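Local coordinates for protein 1,4-dihydroxy-2-naphthoyl-CoA hydrolase (Synechocystis sp., PDB 4K00) that hydrolyses 1,4-dihydroxy-2-naphthoyl-CoA to 1,4-dihydroxy-2-naphthoate and CoA, a thioesterase step in the biosynthesis of phylloquinone (vitamin K1), at residues A[90-95]-A[112-117]; A[8-13]-A[75-80]; A[68-73]-A[103-108]. All blocks are in the same frame, centred on the assembly; numbering follows the deposited sequence. Where two conformers were deposited one is given.

Interaction 1. Residues A[90-95]-A[112-117]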
ATOM      1  N   HIS A  90       4.522  13.778 -26.852  1.00 24.13           N
ATOM      2  CA  HIS A  90       4.082  14.047 -25.495  1.00 25.82           C
ATOM      3  C   HIS A  90       3.883  12.772 -24.686  1.00 23.47           C
ATOM      4  O   HIS A  90       3.535  12.841 -23.518  1.00 25.68           O
ATOM      5  CB  HIS A  90       2.800  14.881 -25.500  1.00 30.30           C
ATOM      6  CG  HIS A  90       1.639  14.201 -26.154  1.00 33.55           C
ATOM      7  ND1 HIS A  90       1.268  14.449 -27.460  1.00 39.10           N
ATOM      8  CD2 HIS A  90       0.764  13.283 -25.684  1.00 34.45           C
ATOM      9  CE1 HIS A  90       0.218  13.705 -27.766  1.00 39.56           C
ATOM     10  NE2 HIS A  90      -0.105  12.985 -26.708  1.00 40.09           N
ATOM     11  N   ARG A  91       4.118  11.616 -25.302  1.00 22.67           N
ATOM     12  CA  ARG A  91       3.783  10.328 -24.697  1.00 22.76           C
ATOM     13  C   ARG A  91       4.947   9.336 -24.826  1.00 21.96           C
ATOM     14  O   ARG A  91       5.574   9.227 -25.879  1.00 19.93           O
ATOM     15  CB  ARG A  91       2.537   9.732 -25.363  1.00 23.03           C
ATOM     16  CG  ARG A  91       2.035   8.453 -24.718  1.00 25.11           C
ATOM     17  CD  ARG A  91       0.600   8.100 -25.110  1.00 30.04           C
ATOM     18  NE  ARG A  91       0.433   7.931 -26.546  1.00 32.46           N
ATOM     19  CZ  ARG A  91       0.511   6.760 -27.167  1.00 39.95           C
ATOM     20  NH1 ARG A  91       0.758   5.658 -26.467  1.00 46.78           N
ATOM     21  NH2 ARG A  91       0.350   6.688 -28.483  1.00 36.76           N
ATOM     22  N   PHE A  92       5.211   8.602 -23.758  1.00 20.73           N
ATOM     23  CA  PHE A  92       6.076   7.441 -23.844  1.00 20.73           C
ATOM     24  C   PHE A  92       5.443   6.201 -23.237  1.00 19.54           C
ATOM     25  O   PHE A  92       4.482   6.284 -22.447  1.00 18.46           O
ATOM     26  CB  PHE A  92       7.465   7.712 -23.258  1.00 19.93           C
ATOM     27  CG  PHE A  92       7.489   7.994 -21.779  1.00 19.80           C
ATOM     28  CD1 PHE A  92       7.644   6.956 -20.862  1.00 19.86           C
ATOM     29  CD2 PHE A  92       7.421   9.290 -21.299  1.00 18.63           C
ATOM     30  CE1 PHE A  92       7.690   7.208 -19.499  1.00 18.13           C
ATOM     31  CE2 PHE A  92       7.459   9.547 -19.937  1.00 19.16           C
ATOM     32  CZ  PHE A  92       7.615   8.502 -19.036  1.00 19.81           C
ATOM     33  N   CYS A  93       6.004   5.048 -23.582  0.50 18.45           N
ATOM     34  CA  CYS A  93       5.408   3.763 -23.237  0.50 17.98           C
ATOM     35  C   CYS A  93       6.452   2.820 -22.663  0.50 18.24           C
ATOM     36  O   CYS A  93       7.454   2.525 -23.321  0.50 16.68           O
ATOM     37  CB  CYS A  93       4.800   3.120 -24.477  0.50 19.36           C
ATOM     38  SG  CYS A  93       3.568   4.146 -25.299  0.50 18.47           S
ATOM     39  N   CYS A  94       6.194   2.341 -21.448  1.00 17.99           N
ATOM     40  CA  CYS A  94       7.049   1.364 -20.787  1.00 17.46           C
ATOM     41  C   CYS A  94       6.473  -0.046 -20.939  1.00 20.04           C
ATOM     42  O   CYS A  94       5.280  -0.264 -20.722  1.00 20.51           O
ATOM     43  CB  CYS A  94       7.153   1.695 -19.302  1.00 18.19           C
ATOM     44  SG  CYS A  94       7.936   3.279 -18.925  1.00 20.39           S
ATOM     45  N   ASP A  95       7.335  -0.987 -21.318  1.00 21.40           N
ATOM     46  CA  ASP A  95       6.982  -2.409 -21.461  1.00 21.58           C
ATOM     47  C   ASP A  95       7.785  -3.213 -20.479  1.00 20.51           C
ATOM     48  O   ASP A  95       9.002  -3.050 -20.398  1.00 19.26           O
ATOM     49  CB  ASP A  95       7.350  -2.912 -22.852  1.00 25.31           C
ATOM     50  CG  ASP A  95       6.236  -2.760 -23.835  1.00 34.97           C
ATOM     51  OD1 ASP A  95       5.302  -3.591 -23.797  1.00 44.98           O
ATOM     52  OD2 ASP A  95       6.311  -1.825 -24.654  1.00 35.34           O
ATOM     53  N   THR A 112       2.865   0.470 -19.189  1.00 19.60           N
ATOM     54  CA  THR A 112       2.340   1.744 -18.700  1.00 18.02           C
ATOM     55  C   THR A 112       2.621   2.844 -19.729  1.00 18.51           C
ATOM     56  O   THR A 112       3.665   2.842 -20.361  1.00 22.52           O
ATOM     57  CB  THR A 112       2.940   2.129 -17.329  1.00 21.73           C
ATOM     58  OG1 THR A 112       4.369   2.222 -17.412  1.00 18.68           O
ATOM     59  CG2 THR A 112       2.574   1.107 -16.252  1.00 21.00           C
ATOM     60  N   HIS A 113       1.665   3.748 -19.921  1.00 18.06           N
ATOM     61  CA  HIS A 113       1.824   4.894 -20.810  1.00 18.82           C
ATOM     62  C   HIS A 113       1.755   6.161 -19.971  1.00 19.08           C
ATOM     63  O   HIS A 113       0.939   6.268 -19.032  1.00 20.63           O
ATOM     64  CB  HIS A 113       0.702   4.977 -21.851  1.00 20.66           C
ATOM     65  CG  HIS A 113       0.584   3.783 -22.746  1.00 23.77           C
ATOM     66  ND1 HIS A 113       1.403   2.677 -22.652  1.00 28.24           N
ATOM     67  CD2 HIS A 113      -0.276   3.524 -23.759  1.00 23.31           C
ATOM     68  CE1 HIS A 113       1.051   1.789 -23.567  1.00 24.85           C
ATOM     69  NE2 HIS A 113       0.040   2.281 -24.255  1.00 27.74           N
ATOM     70  N   HIS A 114       2.582   7.122 -20.342  1.00 17.15           N
ATOM     71  CA  HIS A 114       2.803   8.328 -19.562  1.00 18.29           C
ATOM     72  C   HIS A 114       2.787   9.508 -20.514  1.00 20.00           C
ATOM     73  O   HIS A 114       3.342   9.443 -21.626  1.00 18.76           O
ATOM     74  CB  HIS A 114       4.176   8.286 -18.882  1.00 19.38           C
ATOM     75  CG  HIS A 114       4.462   7.009 -18.154  1.00 18.29           C
ATOM     76  ND1 HIS A 114       4.602   6.953 -16.785  1.00 21.21           N
ATOM     77  CD2 HIS A 114       4.660   5.748 -18.606  1.00 19.07           C
ATOM     78  CE1 HIS A 114       4.871   5.710 -16.426  1.00 22.22           C
ATOM     79  NE2 HIS A 114       4.899   4.956 -17.511  1.00 17.69           N
ATOM     80  N   VAL A 115       2.171  10.603 -20.089  1.00 20.85           N
ATOM     81  CA  VAL A 115       2.123  11.774 -20.923  1.00 22.45           C
ATOM     82  C   VAL A 115       2.570  12.994 -20.145  1.00 24.32           C
ATOM     83  O   VAL A 115       2.412  13.070 -18.924  1.00 22.69           O
ATOM     84  CB  VAL A 115       0.723  12.023 -21.495  1.00 29.30           C
ATOM     85  CG1 VAL A 115       0.224  10.801 -22.252  1.00 27.90           C
ATOM     86  CG2 VAL A 115      -0.237  12.415 -20.386  1.00 34.68           C
ATOM     87  N   CYS A 116       3.148  13.940 -20.866  1.00 21.07           N
ATOM     88  CA  CYS A 116       3.524  15.200 -20.276  1.00 21.73           C
ATOM     89  C   CYS A 116       2.428  16.214 -20.533  1.00 22.94           C
ATOM     90  O   CYS A 116       2.018  16.403 -21.677  1.00 22.75           O
ATOM     91  CB  CYS A 116       4.837  15.675 -20.873  1.00 20.81           C
ATOM     92  SG  CYS A 116       5.430  17.230 -20.193  1.00 23.48           S
ATOM     93  N   ILE A 117       1.951  16.853 -19.466  1.00 22.23           N
ATOM     94  CA  ILE A 117       0.967  17.924 -19.594  1.00 24.93           C
ATOM     95  C   ILE A 117       1.428  19.197 -18.890  1.00 26.15           C
ATOM     96  O   ILE A 117       2.047  19.150 -17.822  1.00 24.94           O
ATOM     97  CB  ILE A 117      -0.412  17.514 -19.047  1.00 27.95           C
ATOM     98  CG1 ILE A 117      -0.303  17.051 -17.594  1.00 28.37           C
ATOM     99  CG2 ILE A 117      -1.014  16.410 -19.898  1.00 29.73           C
ATOM    100  CD1 ILE A 117      -1.633  16.754 -16.932  1.00 28.56           C
TER
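Phe92 and His114 meet ring against ring, their planes only 6° apart but slid so far that the rings barely overlap. What sits over the Phe92 face is mostly His114 CB, a CH-pi contact 3.7 Å from the ring centroid, while Phe92 CE1 lies over the rim of the imidazole, 3.5 Å from His114 CG. CG of Phe92 stands between its backbone N and carbonyl carbon, chi1 65°. Cys94 SG comes obliquely to the same imidazole, 3.7 Å from His114 NE2. On the other face of the sheet Cys93 SG rests above the centre of the His113 ring, 3.8 Å from its centroid. Arg91 runs beside His113, pointing the same way, its NH1 3.6 Å from His113 CD2 with guanidinium and imidazole planes 40° apart; its CG also packs on Val115 CG1. Strands 91-100 and 106-118 form an antiparallel hairpin within the curled sheet of the hotdog fold, and here they are joined by hydrogen-bonded pairs at Phe92–His114 and Cys94–Thr112. One further bond, from Cys116 N to His90 O (2.9 Å), continues the ladder past Arg91. Behind the first shell, Thr112 OG1 and His114 NE2 share a hydrogen bond of 2.8 Å that restrains the imidazole's rotation, and the Thr112 hydroxyl is itself hydrogen-bonded to Tyr96 OH. Tyr37 meets the His114 ring and His63 that of His113, while Ile84 and Leu127 pack on Phe92.

Interaction 2. Residues A[8-13]-A[75-80]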
ATOM      1  N   THR A   8      17.105  -3.249 -16.178  1.00 24.92           N
ATOM      2  CA  THR A   8      16.742  -4.410 -15.371  1.00 24.89           C
ATOM      3  C   THR A   8      16.727  -4.048 -13.898  1.00 21.90           C
ATOM      4  O   THR A   8      17.740  -3.637 -13.349  1.00 19.92           O
ATOM      5  CB  THR A   8      17.742  -5.570 -15.565  1.00 28.34           C
ATOM      6  OG1 THR A   8      17.813  -5.894 -16.955  1.00 24.15           O
ATOM      7  CG2 THR A   8      17.288  -6.798 -14.778  1.00 29.43           C
ATOM      8  N   TYR A   9      15.567  -4.214 -13.283  1.00 20.76           N
ATOM      9  CA  TYR A   9      15.349  -3.861 -11.890  1.00 20.32           C
ATOM     10  C   TYR A   9      15.187  -5.122 -11.067  1.00 21.55           C
ATOM     11  O   TYR A   9      14.328  -5.969 -11.350  1.00 19.05           O
ATOM     12  CB  TYR A   9      14.098  -3.006 -11.785  1.00 20.14           C
ATOM     13  CG  TYR A   9      13.625  -2.700 -10.384  1.00 17.41           C
ATOM     14  CD1 TYR A   9      14.413  -1.951  -9.510  1.00 19.34           C
ATOM     15  CD2 TYR A   9      12.375  -3.117  -9.952  1.00 16.51           C
ATOM     16  CE1 TYR A   9      13.972  -1.649  -8.233  1.00 17.59           C
ATOM     17  CE2 TYR A   9      11.919  -2.805  -8.684  1.00 19.69           C
ATOM     18  CZ  TYR A   9      12.724  -2.088  -7.823  1.00 18.97           C
ATOM     19  OH  TYR A   9      12.262  -1.782  -6.569  1.00 17.73           O
ATOM     20  N   GLU A  10      16.041  -5.261 -10.062  1.00 21.42           N
ATOM     21  CA  GLU A  10      15.991  -6.412  -9.189  1.00 22.07           C
ATOM     22  C   GLU A  10      15.108  -6.109  -7.969  1.00 23.29           C
ATOM     23  O   GLU A  10      15.237  -5.061  -7.333  1.00 20.73           O
ATOM     24  CB  GLU A  10      17.409  -6.769  -8.779  1.00 26.93           C
ATOM     25  CG  GLU A  10      17.529  -7.928  -7.827  1.00 38.65           C
ATOM     26  CD  GLU A  10      18.985  -8.244  -7.551  1.00 46.25           C
ATOM     27  OE1 GLU A  10      19.847  -7.782  -8.334  1.00 51.82           O
ATOM     28  OE2 GLU A  10      19.262  -8.936  -6.550  1.00 55.45           O
ATOM     29  N   ARG A  11      14.208  -7.027  -7.654  1.00 18.98           N
ATOM     30  CA  ARG A  11      13.195  -6.774  -6.622  1.00 18.35           C
ATOM     31  C   ARG A  11      12.952  -8.039  -5.805  1.00 20.44           C
ATOM     32  O   ARG A  11      12.515  -9.063  -6.332  1.00 21.74           O
ATOM     33  CB  ARG A  11      11.892  -6.287  -7.260  1.00 17.53           C
ATOM     34  CG  ARG A  11      10.740  -6.075  -6.287  1.00 17.21           C
ATOM     35  CD  ARG A  11      11.023  -4.985  -5.259  1.00 19.47           C
ATOM     36  NE  ARG A  11       9.797  -4.250  -4.964  1.00 18.83           N
ATOM     37  CZ  ARG A  11       8.807  -4.710  -4.202  1.00 19.40           C
ATOM     38  NH1 ARG A  11       8.896  -5.899  -3.606  1.00 17.49           N
ATOM     39  NH2 ARG A  11       7.718  -3.966  -4.021  1.00 20.37           N
ATOM     40  N   GLN A  12      13.250  -7.943  -4.515  1.00 21.81           N
ATOM     41  CA  GLN A  12      12.842  -8.933  -3.524  1.00 24.44           C
ATOM     42  C   GLN A  12      11.363  -8.816  -3.177  1.00 22.04           C
ATOM     43  O   GLN A  12      10.842  -7.711  -3.003  1.00 20.76           O
ATOM     44  CB  GLN A  12      13.691  -8.750  -2.263  1.00 27.92           C
ATOM     45  CG  GLN A  12      13.317  -9.675  -1.122  1.00 40.64           C
ATOM     46  CD  GLN A  12      13.920 -11.050  -1.293  1.00 56.48           C
ATOM     47  OE1 GLN A  12      13.210 -12.054  -1.288  1.00 82.49           O
ATOM     48  NE2 GLN A  12      15.236 -11.103  -1.464  1.00 57.44           N
ATOM     49  N   VAL A  13      10.685  -9.959  -3.064  1.00 18.84           N
ATOM     50  CA  VAL A  13       9.307  -9.976  -2.616  1.00 19.00           C
ATOM     51  C   VAL A  13       9.282  -9.916  -1.093  1.00 20.23           C
ATOM     52  O   VAL A  13       9.895 -10.743  -0.416  1.00 20.77           O
ATOM     53  CB  VAL A  13       8.536 -11.223  -3.106  1.00 17.92           C
ATOM     54  CG1 VAL A  13       7.125 -11.215  -2.538  1.00 17.19           C
ATOM     55  CG2 VAL A  13       8.482 -11.276  -4.631  1.00 18.41           C
ATOM     56  N   GLY A  75       9.775 -13.710  -0.293  1.00 20.61           N
ATOM     57  CA  GLY A  75      11.170 -14.098  -0.305  1.00 22.50           C
ATOM     58  C   GLY A  75      11.733 -14.339  -1.694  1.00 23.43           C
ATOM     59  O   GLY A  75      12.939 -14.423  -1.848  1.00 20.30           O
ATOM     60  N   ASP A  76      10.876 -14.453  -2.708  1.00 21.91           N
ATOM     61  CA  ASP A  76      11.369 -14.664  -4.072  1.00 20.85           C
ATOM     62  C   ASP A  76      12.188 -13.457  -4.499  1.00 24.34           C
ATOM     63  O   ASP A  76      11.912 -12.325  -4.093  1.00 22.81           O
ATOM     64  CB  ASP A  76      10.213 -14.865  -5.058  1.00 19.81           C
ATOM     65  CG  ASP A  76       9.544 -16.218  -4.922  1.00 21.50           C
ATOM     66  OD1 ASP A  76      10.039 -17.066  -4.147  1.00 23.45           O
ATOM     67  OD2 ASP A  76       8.522 -16.438  -5.607  1.00 21.48           O
ATOM     68  N   ARG A  77      13.185 -13.695  -5.338  1.00 23.80           N
ATOM     69  CA  ARG A  77      13.911 -12.609  -5.970  1.00 24.15           C
ATOM     70  C   ARG A  77      13.517 -12.532  -7.440  1.00 23.87           C
ATOM     71  O   ARG A  77      13.642 -13.507  -8.183  1.00 26.38           O
ATOM     72  CB  ARG A  77      15.411 -12.824  -5.830  1.00 30.90           C
ATOM     73  CG  ARG A  77      16.233 -11.603  -6.207  1.00 43.72           C
ATOM     74  CD  ARG A  77      17.676 -11.742  -5.741  1.00 57.92           C
ATOM     75  NE  ARG A  77      18.288 -12.971  -6.238  1.00 68.89           N
ATOM     76  CZ  ARG A  77      18.842 -13.095  -7.441  1.00 69.77           C
ATOM     77  NH1 ARG A  77      18.865 -12.060  -8.273  1.00 64.71           N
ATOM     78  NH2 ARG A  77      19.370 -14.254  -7.813  1.00 71.31           N
ATOM     79  N   LEU A  78      13.022 -11.370  -7.842  1.00 19.18           N
ATOM     80  CA  LEU A  78      12.429 -11.187  -9.167  1.00 19.45           C
ATOM     81  C   LEU A  78      13.273 -10.211  -9.981  1.00 21.72           C
ATOM     82  O   LEU A  78      13.996  -9.383  -9.422  1.00 19.85           O
ATOM     83  CB  LEU A  78      11.006 -10.658  -9.046  1.00 19.20           C
ATOM     84  CG  LEU A  78      10.062 -11.401  -8.101  1.00 18.39           C
ATOM     85  CD1 LEU A  78       8.688 -10.774  -8.182  1.00 17.34           C
ATOM     86  CD2 LEU A  78      10.002 -12.885  -8.428  1.00 21.42           C
ATOM     87  N   LEU A  79      13.182 -10.322 -11.301  1.00 20.56           N
ATOM     88  CA  LEU A  79      13.712  -9.312 -12.210  1.00 20.76           C
ATOM     89  C   LEU A  79      12.550  -8.663 -12.947  1.00 19.75           C
ATOM     90  O   LEU A  79      11.655  -9.348 -13.441  1.00 17.55           O
ATOM     91  CB  LEU A  79      14.665  -9.960 -13.215  1.00 23.44           C
ATOM     92  CG  LEU A  79      15.865 -10.695 -12.613  1.00 23.84           C
ATOM     93  CD1 LEU A  79      16.669 -11.401 -13.690  1.00 25.68           C
ATOM     94  CD2 LEU A  79      16.736  -9.719 -11.841  1.00 26.49           C
ATOM     95  N   VAL A  80      12.555  -7.339 -12.993  1.00 17.99           N
ATOM     96  CA  VAL A  80      11.631  -6.599 -13.846  1.00 16.75           C
ATOM     97  C   VAL A  80      12.414  -5.975 -14.976  1.00 19.08           C
ATOM     98  O   VAL A  80      13.237  -5.081 -14.751  1.00 18.74           O
ATOM     99  CB  VAL A  80      10.919  -5.464 -13.099  1.00 18.66           C
ATOM    100  CG1 VAL A  80       9.875  -4.826 -14.018  1.00 19.12           C
ATOM    101  CG2 VAL A  80      10.290  -5.973 -11.810  1.00 19.79           C
TER
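Strands 8-12 and 77-80 run antiparallel, their axes 4.7 Å apart at closest approach, with hydrogen-bonded pairs at Tyr9–Val80 and Arg11–Leu78. This pairing joins the N-terminal strand to strand 77-86 in the hotdog sheet. Beyond the regular strands it continues through Val13 N to Asp76 O at 2.9 Å. On the face toward helix 26-43, Tyr9 and Val80 lie side by side, Val80 CG2 at the edge of the phenol ring, 4.0 Å from Tyr9 CD2. The Tyr9 hydroxyl and Arg11 NE both reach Glu35 OE1 on that helix. On the other face Glu10 stretches out, CG anti to the backbone N (chi1 178°), and its OE2 forms a rather long salt bridge of 3.6 Å to Arg77 NH1. The carboxylate and guanidinium planes stand 60° apart, so the two groups do not meet flat. Arg77 NH2 has a second acid, Glu102, and an alanine in place of Arg77 would probably leave both carboxylates without their shared positive partner. Further along, Val13 crosses Leu78, with Val13 CG2 3.6 Å from Leu78 CD1.

Interaction 3. Residues A[68-73]-A[103-108]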
ATOM      1  N   PHE A  68      -1.095 -11.832 -15.938  1.00 19.46           N
ATOM      2  CA  PHE A  68      -0.425 -12.693 -14.972  1.00 21.27           C
ATOM      3  C   PHE A  68      -0.396 -14.124 -15.487  1.00 24.53           C
ATOM      4  O   PHE A  68      -1.420 -14.660 -15.917  1.00 21.90           O
ATOM      5  CB  PHE A  68      -1.129 -12.613 -13.615  1.00 23.10           C
ATOM      6  CG  PHE A  68      -1.258 -11.213 -13.096  1.00 20.05           C
ATOM      7  CD1 PHE A  68      -0.223 -10.620 -12.393  1.00 24.86           C
ATOM      8  CD2 PHE A  68      -2.403 -10.467 -13.348  1.00 23.91           C
ATOM      9  CE1 PHE A  68      -0.339  -9.313 -11.944  1.00 22.46           C
ATOM     10  CE2 PHE A  68      -2.516  -9.162 -12.903  1.00 21.10           C
ATOM     11  CZ  PHE A  68      -1.492  -8.591 -12.189  1.00 21.86           C
ATOM     12  N   PHE A  69       0.795 -14.724 -15.459  1.00 22.43           N
ATOM     13  CA  PHE A  69       1.008 -16.051 -15.994  1.00 23.71           C
ATOM     14  C   PHE A  69       1.253 -17.060 -14.867  1.00 24.37           C
ATOM     15  O   PHE A  69       0.854 -18.218 -14.958  1.00 24.40           O
ATOM     16  CB  PHE A  69       2.194 -16.034 -16.971  1.00 24.00           C
ATOM     17  CG  PHE A  69       2.040 -15.043 -18.087  1.00 25.92           C
ATOM     18  CD1 PHE A  69       0.910 -15.057 -18.885  1.00 31.39           C
ATOM     19  CD2 PHE A  69       3.015 -14.094 -18.333  1.00 25.19           C
ATOM     20  CE1 PHE A  69       0.755 -14.143 -19.909  1.00 29.08           C
ATOM     21  CE2 PHE A  69       2.863 -13.181 -19.359  1.00 26.27           C
ATOM     22  CZ  PHE A  69       1.732 -13.200 -20.139  1.00 26.19           C
ATOM     23  N   ALA A  70       1.924 -16.623 -13.806  1.00 19.92           N
ATOM     24  CA  ALA A  70       2.300 -17.525 -12.724  1.00 21.33           C
ATOM     25  C   ALA A  70       2.582 -16.720 -11.459  1.00 21.63           C
ATOM     26  O   ALA A  70       2.996 -15.562 -11.545  1.00 21.35           O
ATOM     27  CB  ALA A  70       3.522 -18.331 -13.124  1.00 21.49           C
ATOM     28  N   PRO A  71       2.347 -17.321 -10.280  1.00 21.71           N
ATOM     29  CA  PRO A  71       2.449 -16.584  -9.015  1.00 20.63           C
ATOM     30  C   PRO A  71       3.875 -16.480  -8.507  1.00 22.37           C
ATOM     31  O   PRO A  71       4.751 -17.225  -8.954  1.00 19.71           O
ATOM     32  CB  PRO A  71       1.598 -17.419  -8.057  1.00 21.77           C
ATOM     33  CG  PRO A  71       1.730 -18.820  -8.580  1.00 24.84           C
ATOM     34  CD  PRO A  71       1.835 -18.690 -10.081  1.00 23.62           C
ATOM     35  N   ALA A  72       4.103 -15.542  -7.594  1.00 20.16           N
ATOM     36  CA  ALA A  72       5.324 -15.504  -6.808  1.00 19.03           C
ATOM     37  C   ALA A  72       4.995 -15.516  -5.321  1.00 19.64           C
ATOM     38  O   ALA A  72       3.849 -15.312  -4.927  1.00 19.74           O
ATOM     39  CB  ALA A  72       6.137 -14.267  -7.167  1.00 18.09           C
ATOM     40  N   HIS A  73       6.007 -15.779  -4.503  1.00 19.20           N
ATOM     41  CA  HIS A  73       5.832 -15.933  -3.065  1.00 21.06           C
ATOM     42  C   HIS A  73       6.828 -15.059  -2.315  1.00 18.85           C
ATOM     43  O   HIS A  73       7.822 -14.598  -2.880  1.00 19.62           O
ATOM     44  CB  HIS A  73       6.010 -17.401  -2.650  1.00 23.55           C
ATOM     45  CG  HIS A  73       5.098 -18.344  -3.361  1.00 28.47           C
ATOM     46  ND1 HIS A  73       5.389 -18.872  -4.602  1.00 31.24           N
ATOM     47  CD2 HIS A  73       3.903 -18.871  -3.000  1.00 33.48           C
ATOM     48  CE1 HIS A  73       4.403 -19.666  -4.982  1.00 32.52           C
ATOM     49  NE2 HIS A  73       3.490 -19.682  -4.029  1.00 28.89           N
ATOM     50  N   SER A 103      15.250 -18.983 -12.079  1.00 35.41           N
ATOM     51  CA  SER A 103      14.690 -19.906 -13.057  1.00 37.01           C
ATOM     52  C   SER A 103      14.326 -19.218 -14.374  1.00 35.01           C
ATOM     53  O   SER A 103      14.141 -19.883 -15.387  1.00 35.34           O
ATOM     54  CB  SER A 103      13.444 -20.572 -12.483  1.00 36.55           C
ATOM     55  OG  SER A 103      12.380 -19.641 -12.396  1.00 33.20           O
ATOM     56  N   ALA A 104      14.203 -17.894 -14.346  1.00 33.58           N
ATOM     57  CA  ALA A 104      13.779 -17.106 -15.509  1.00 32.67           C
ATOM     58  C   ALA A 104      12.324 -17.370 -15.911  1.00 31.73           C
ATOM     59  O   ALA A 104      11.879 -16.932 -16.968  1.00 32.68           O
ATOM     60  CB  ALA A 104      14.702 -17.349 -16.696  1.00 34.00           C
ATOM     61  N   GLN A 105      11.576 -18.065 -15.064  1.00 30.23           N
ATOM     62  CA  GLN A 105      10.141 -18.203 -15.276  1.00 29.51           C
ATOM     63  C   GLN A 105       9.475 -16.836 -15.408  1.00 24.30           C
ATOM     64  O   GLN A 105       9.593 -15.999 -14.514  1.00 23.56           O
ATOM     65  CB  GLN A 105       9.499 -18.961 -14.119  1.00 31.05           C
ATOM     66  CG  GLN A 105       8.008 -19.181 -14.287  1.00 33.54           C
ATOM     67  CD  GLN A 105       7.375 -19.821 -13.069  1.00 36.60           C
ATOM     68  OE1 GLN A 105       7.844 -19.650 -11.939  1.00 38.07           O
ATOM     69  NE2 GLN A 105       6.302 -20.554 -13.289  1.00 39.51           N
ATOM     70  N   LEU A 106       8.761 -16.634 -16.514  1.00 24.99           N
ATOM     71  CA  LEU A 106       7.961 -15.430 -16.726  1.00 27.38           C
ATOM     72  C   LEU A 106       6.680 -15.436 -15.888  1.00 25.10           C
ATOM     73  O   LEU A 106       5.815 -16.311 -16.035  1.00 26.27           O
ATOM     74  CB  LEU A 106       7.599 -15.298 -18.208  1.00 31.38           C
ATOM     75  CG  LEU A 106       6.815 -14.041 -18.589  1.00 28.37           C
ATOM     76  CD1 LEU A 106       7.698 -12.805 -18.500  1.00 31.06           C
ATOM     77  CD2 LEU A 106       6.252 -14.203 -19.991  1.00 34.36           C
ATOM     78  N   LEU A 107       6.553 -14.437 -15.031  1.00 21.14           N
ATOM     79  CA  LEU A 107       5.405 -14.333 -14.131  1.00 22.73           C
ATOM     80  C   LEU A 107       4.303 -13.415 -14.687  1.00 22.51           C
ATOM     81  O   LEU A 107       3.113 -13.673 -14.493  1.00 21.59           O
ATOM     82  CB  LEU A 107       5.877 -13.817 -12.783  1.00 21.31           C
ATOM     83  CG  LEU A 107       6.989 -14.629 -12.131  1.00 25.08           C
ATOM     84  CD1 LEU A 107       7.411 -13.978 -10.819  1.00 24.97           C
ATOM     85  CD2 LEU A 107       6.532 -16.059 -11.918  1.00 27.33           C
ATOM     86  N   ALA A 108       4.710 -12.340 -15.351  1.00 22.08           N
ATOM     87  CA  ALA A 108       3.782 -11.297 -15.787  1.00 22.67           C
ATOM     88  C   ALA A 108       4.409 -10.445 -16.881  1.00 22.04           C
ATOM     89  O   ALA A 108       5.625 -10.301 -16.947  1.00 22.03           O
ATOM     90  CB  ALA A 108       3.368 -10.411 -14.613  1.00 19.05           C
TER
HETATM   91  O   HOH W   1       7.097 -18.441  -9.314  1.00 32.74           O
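Leu107 O is gripped by two successive amides, Phe69 N at 2.7 Å and Ala70 N at 3.3 Å. Both reach it from the same face of its carbonyl plane; the first N-H points nearly straight at the oxygen (168°), the second somewhat less so and from farther off. This pair of hydrogen bonds falls where the chain leaves strand 57-68, just past the antiparallel pair Phe68–Ala108. Leu107 and Ala108 both face Ile98 of strand 91-100, a classic beta bulge at the start of strand 106-118.

Around this polar centre the side chains are mostly apolar, with Gln105 the exception. The Phe69 ring lies obliquely across Leu106, its CE2 3.6 Å from Leu106 CD2. Ala70 CB touches the amide end of Gln105, 3.6 Å from NE2. In Leu107 CG is anti to the carbonyl carbon (chi1 -55°). Its CD2 packs against the backbone oxygens of Ala70 and Pro71, and its CD1 comes 3.9 Å from Ala72 CB. A water ties the two segments together farther out, donating to Pro71 O at 2.7 Å and to Gln105 OE1 at 3.0 Å. In the turn before the strand, Ser103 OG accepts from Gln105 N, an ST turn.

Helix 26-43 packs on the loop through Phe26 on Phe68 and Phe29 on Ala72. The third subunit, another copy of the protein, also touches it: its Leu61 meets Phe68 and its Arg122 meets Pro71. The loop is thus held to the strand by two backbone amides on one carbonyl, a bridging water and the apolar packing of Leu107, Phe69 and the alanines, with no charged side chain across the contact.

Overall arrangement
All three interactions belong to one curled antiparallel sheet. Interaction 1 is the buried one, a hairpin pairing of strands 91-100 and 106-118 with aromatic, imidazole and sulfur groups on its two faces. Interactions 2 and 3 lie on the opposite side of the chain's centre, about 11 Å apart between centres, and are only partly buried. Interaction 2 attaches the N-terminal strand to strand 77-86 and carries the salt bridges; interaction 3 uses strand 106-118 again, at its start, where loop 68-73 meets the strand by polar and apolar contacts with no ion pair. These last two touch directly: Leu78 CD2 meets Leu107 CD1 at 3.7 Å, and Val13 CB packs on His73 O.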